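Local coordinates for protein AT27789p (Drosophila melanogaster, PDB 5UZN) that probably binds RNA, including mRNA, through quasi-RNA recognition motifs, the third of which is the domain described here, at residues E32-A37 with A55-Y60. Numbering follows the deposited sequence.
Sequences EPIRPA and AYFDTY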
ATOM      1  N   GLU A  32      -8.254   3.726   3.873  1.00 23.91           N
ATOM      2  CA  GLU A  32      -9.193   3.873   4.978  1.00 25.05           C
ATOM      3  C   GLU A  32     -10.596   3.676   4.421  1.00 18.47           C
ATOM      4  O   GLU A  32     -10.853   4.037   3.282  1.00 26.18           O
ATOM      5  CB  GLU A  32      -9.047   5.245   5.663  1.00 28.10           C
ATOM      6  CG  GLU A  32      -9.568   6.397   4.839  1.00 43.78           C
ATOM      7  CD  GLU A  32      -9.137   7.746   5.373  1.00 50.86           C
ATOM      8  OE1 GLU A  32      -9.554   8.761   4.776  1.00 56.95           O
ATOM      9  OE2 GLU A  32      -8.369   7.791   6.368  1.00 38.33           O
ATOM     10  N   PRO A  33     -11.521   3.105   5.216  1.00 27.18           N
ATOM     11  CA  PRO A  33     -11.441   2.683   6.625  1.00 28.79           C
ATOM     12  C   PRO A  33     -10.649   1.418   6.859  1.00 27.17           C
ATOM     13  O   PRO A  33     -10.379   1.059   8.008  1.00 25.92           O
ATOM     14  CB  PRO A  33     -12.908   2.438   7.000  1.00 34.15           C
ATOM     15  CG  PRO A  33     -13.541   2.043   5.720  1.00 37.00           C
ATOM     16  CD  PRO A  33     -12.863   2.865   4.656  1.00 23.52           C
ATOM     17  N   ILE A  34     -10.271   0.741   5.803  1.00 24.46           N
ATOM     18  CA  ILE A  34      -9.574  -0.525   5.965  1.00 24.44           C
ATOM     19  C   ILE A  34      -8.136  -0.260   6.374  1.00 35.84           C
ATOM     20  O   ILE A  34      -7.438   0.624   5.862  1.00 29.46           O
ATOM     21  CB  ILE A  34      -9.661  -1.380   4.692  1.00 31.44           C
ATOM     22  CG1 ILE A  34     -11.111  -1.814   4.453  1.00 31.56           C
ATOM     23  CG2 ILE A  34      -8.798  -2.622   4.841  1.00 35.44           C
ATOM     24  CD1 ILE A  34     -11.593  -2.840   5.441  1.00 30.03           C
ATOM     25  N   ARG A  35      -7.750  -0.907   7.458  1.00 28.98           N
ATOM     26  CA  ARG A  35      -6.481  -0.704   8.109  1.00 24.89           C
ATOM     27  C   ARG A  35      -5.425  -1.736   8.001  1.00 23.51           C
ATOM     28  O   ARG A  35      -5.463  -2.723   8.636  1.00 23.99           O
ATOM     29  CB  ARG A  35      -6.733  -0.542   9.600  1.00 54.67           C
ATOM     30  CG  ARG A  35      -6.292   0.743  10.246  1.00 49.11           C
ATOM     31  CD  ARG A  35      -7.271   1.196  11.335  1.00 51.76           C
ATOM     32  NE  ARG A  35      -7.939   0.147  12.119  1.00 63.36           N
ATOM     33  CZ  ARG A  35      -9.245  -0.034  12.158  1.00 59.50           C
ATOM     34  NH1 ARG A  35     -10.037   0.747  11.462  1.00 63.02           N
ATOM     35  NH2 ARG A  35      -9.768  -1.001  12.878  1.00 56.26           N
ATOM     36  N   PRO A  36      -4.463  -1.493   7.172  1.00 22.17           N
ATOM     37  CA  PRO A  36      -3.306  -2.397   7.117  1.00 23.70           C
ATOM     38  C   PRO A  36      -2.622  -2.476   8.475  1.00 27.62           C
ATOM     39  O   PRO A  36      -2.586  -1.509   9.241  1.00 23.78           O
ATOM     40  CB  PRO A  36      -2.386  -1.767   6.054  1.00 17.67           C
ATOM     41  CG  PRO A  36      -2.876  -0.426   5.855  1.00 32.37           C
ATOM     42  CD  PRO A  36      -4.342  -0.413   6.176  1.00 22.34           C
ATOM     43  N   ALA A  37      -2.124  -3.665   8.795  1.00 20.72           N
ATOM     44  CA  ALA A  37      -1.341  -3.820  10.010  1.00 25.19           C
ATOM     45  C   ALA A  37      -0.080  -2.978   9.937  1.00 33.55           C
ATOM     46  O   ALA A  37       0.287  -2.311  10.909  1.00 31.35           O
ATOM     47  CB  ALA A  37      -0.985  -5.290  10.218  1.00 23.16           C
ATOM     48  N   ALA A  55       1.629  -2.918   1.468  1.00 23.34           N
ATOM     49  CA  ALA A  55       0.668  -2.804   2.557  1.00 16.68           C
ATOM     50  C   ALA A  55       0.315  -4.214   2.993  1.00 30.35           C
ATOM     51  O   ALA A  55      -0.034  -5.050   2.148  1.00 19.66           O
ATOM     52  CB  ALA A  55      -0.593  -2.015   2.147  1.00 16.19           C
ATOM     53  N   TYR A  56       0.439  -4.472   4.302  1.00 22.86           N
ATOM     54  CA  TYR A  56       0.278  -5.793   4.919  1.00 21.85           C
ATOM     55  C   TYR A  56      -0.992  -5.795   5.754  1.00 17.25           C
ATOM     56  O   TYR A  56      -1.088  -5.057   6.739  1.00 21.82           O
ATOM     57  CB  TYR A  56       1.484  -6.155   5.797  1.00 23.06           C
ATOM     58  CG  TYR A  56       2.774  -6.279   5.015  1.00 26.81           C
ATOM     59  CD1 TYR A  56       3.050  -7.435   4.313  1.00 33.31           C
ATOM     60  CD2 TYR A  56       3.712  -5.244   4.975  1.00 32.24           C
ATOM     61  CE1 TYR A  56       4.205  -7.579   3.581  1.00 37.21           C
ATOM     62  CE2 TYR A  56       4.893  -5.387   4.233  1.00 27.49           C
ATOM     63  CZ  TYR A  56       5.127  -6.565   3.546  1.00 35.43           C
ATOM     64  OH  TYR A  56       6.267  -6.769   2.798  1.00 35.04           O
ATOM     65  N   PHE A  57      -1.962  -6.607   5.357  1.00 17.48           N
ATOM     66  CA  PHE A  57      -3.253  -6.660   6.027  1.00 18.92           C
ATOM     67  C   PHE A  57      -3.336  -7.885   6.921  1.00 24.91           C
ATOM     68  O   PHE A  57      -2.677  -8.902   6.681  1.00 25.96           O
ATOM     69  CB  PHE A  57      -4.402  -6.664   5.010  1.00 23.98           C
ATOM     70  CG  PHE A  57      -4.442  -5.418   4.170  1.00 21.63           C
ATOM     71  CD1 PHE A  57      -3.628  -5.302   3.066  1.00 19.73           C
ATOM     72  CD2 PHE A  57      -5.263  -4.342   4.523  1.00 19.55           C
ATOM     73  CE1 PHE A  57      -3.638  -4.127   2.288  1.00 19.98           C
ATOM     74  CE2 PHE A  57      -5.281  -3.190   3.764  1.00 21.53           C
ATOM     75  CZ  PHE A  57      -4.462  -3.081   2.642  1.00 16.60           C
ATOM     76  N   ASP A  58      -4.174  -7.765   7.955  1.00 31.14           N
ATOM     77  CA  ASP A  58      -4.289  -8.799   8.976  1.00 30.76           C
ATOM     78  C   ASP A  58      -4.953 -10.058   8.428  1.00 25.23           C
ATOM     79  O   ASP A  58      -4.536 -11.170   8.760  1.00 34.15           O
ATOM     80  CB  ASP A  58      -5.070  -8.249  10.185  1.00 27.33           C
ATOM     81  CG  ASP A  58      -4.251  -7.273  11.020  1.00 25.09           C
ATOM     82  OD1 ASP A  58      -3.073  -7.576  11.286  1.00 40.02           O
ATOM     83  OD2 ASP A  58      -4.783  -6.210  11.413  1.00 41.02           O
ATOM     84  N   THR A  59      -5.978  -9.909   7.587  1.00 32.36           N
ATOM     85  CA  THR A  59      -6.739 -11.041   7.061  1.00 30.55           C
ATOM     86  C   THR A  59      -6.843 -10.984   5.542  1.00 23.44           C
ATOM     87  O   THR A  59      -6.668  -9.926   4.922  1.00 21.65           O
ATOM     88  CB  THR A  59      -8.168 -11.077   7.612  1.00 22.37           C
ATOM     89  OG1 THR A  59      -8.852  -9.879   7.207  1.00 28.90           O
ATOM     90  CG2 THR A  59      -8.160 -11.179   9.133  1.00 35.27           C
ATOM     91  N   TYR A  60      -7.149 -12.148   4.949  1.00 26.68           N
ATOM     92  CA  TYR A  60      -7.474 -12.204   3.521  1.00 22.37           C
ATOM     93  C   TYR A  60      -8.633 -11.280   3.197  1.00 22.88           C
ATOM     94  O   TYR A  60      -8.563 -10.478   2.259  1.00 25.70           O
ATOM     95  CB  TYR A  60      -7.813 -13.643   3.100  1.00 20.38           C
ATOM     96  CG  TYR A  60      -8.195 -13.829   1.610  1.00 26.93           C
ATOM     97  CD1 TYR A  60      -7.264 -13.626   0.602  1.00 27.81           C
ATOM     98  CD2 TYR A  60      -9.475 -14.240   1.229  1.00 29.48           C
ATOM     99  CE1 TYR A  60      -7.591 -13.795  -0.747  1.00 25.68           C
ATOM    100  CE2 TYR A  60      -9.811 -14.427  -0.134  1.00 21.88           C
ATOM    101  CZ  TYR A  60      -8.847 -14.214  -1.113  1.00 28.80           C
ATOM    102  OH  TYR A  60      -9.149 -14.383  -2.463  1.00 17.14           O
TER
HETATM  103  O   HOH W   1      -5.743  -5.266   7.705  1.00 24.95           O
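P36 lies alongside F57, its ring pointing the same way as the phenyl side chain, where the loop after helix 24-31 crosses the end of strand 52-57. Its CB sits over one face, 4.2 Å from the ring centroid and displaced toward the rim, a CH-pi contact, while CD reaches the rim atom CE2 of F57. A proline suits this place: its closed ring offers a rigid, apolar ridge to the flat aromatic. The I34 side chain crosses that of F57 at about a right angle; its branching at CB supplies a methyl, CG2, anti to its own backbone N, that comes to 3.7 Å from F57 CE2. CE2 therefore fills the notch between I34 CG2 and P36 CD. A flat, apolar phenylalanine can meet P36 over its face while F31 packs edge-to-face and helix 60-68 touches it too, so F57 belongs to the layer between sheet and helices. Two residues back along the strand, the small A55 lets P36 CB settle 4.3 Å from its own CB. An alanine in place of F57 would probably open a gap beside P36 and leave I34 CG2 without its aromatic partner.

Beside this apolar patch, A37 N gives a weak, bent hydrogen bond to Y56 O (2.7 Å, 125°), and a water bridges R35 O to D58 N. The A37 methyl is small enough to fit 3.3 Å from D58 OD1. In this RRM-type fold the loop between helix 24-31 and strand 38-43 is thus joined to the neighbouring strand 52-57; with one weak direct hydrogen bond and a water bridge between the segments, the contact probably rests mainly on apolar packing.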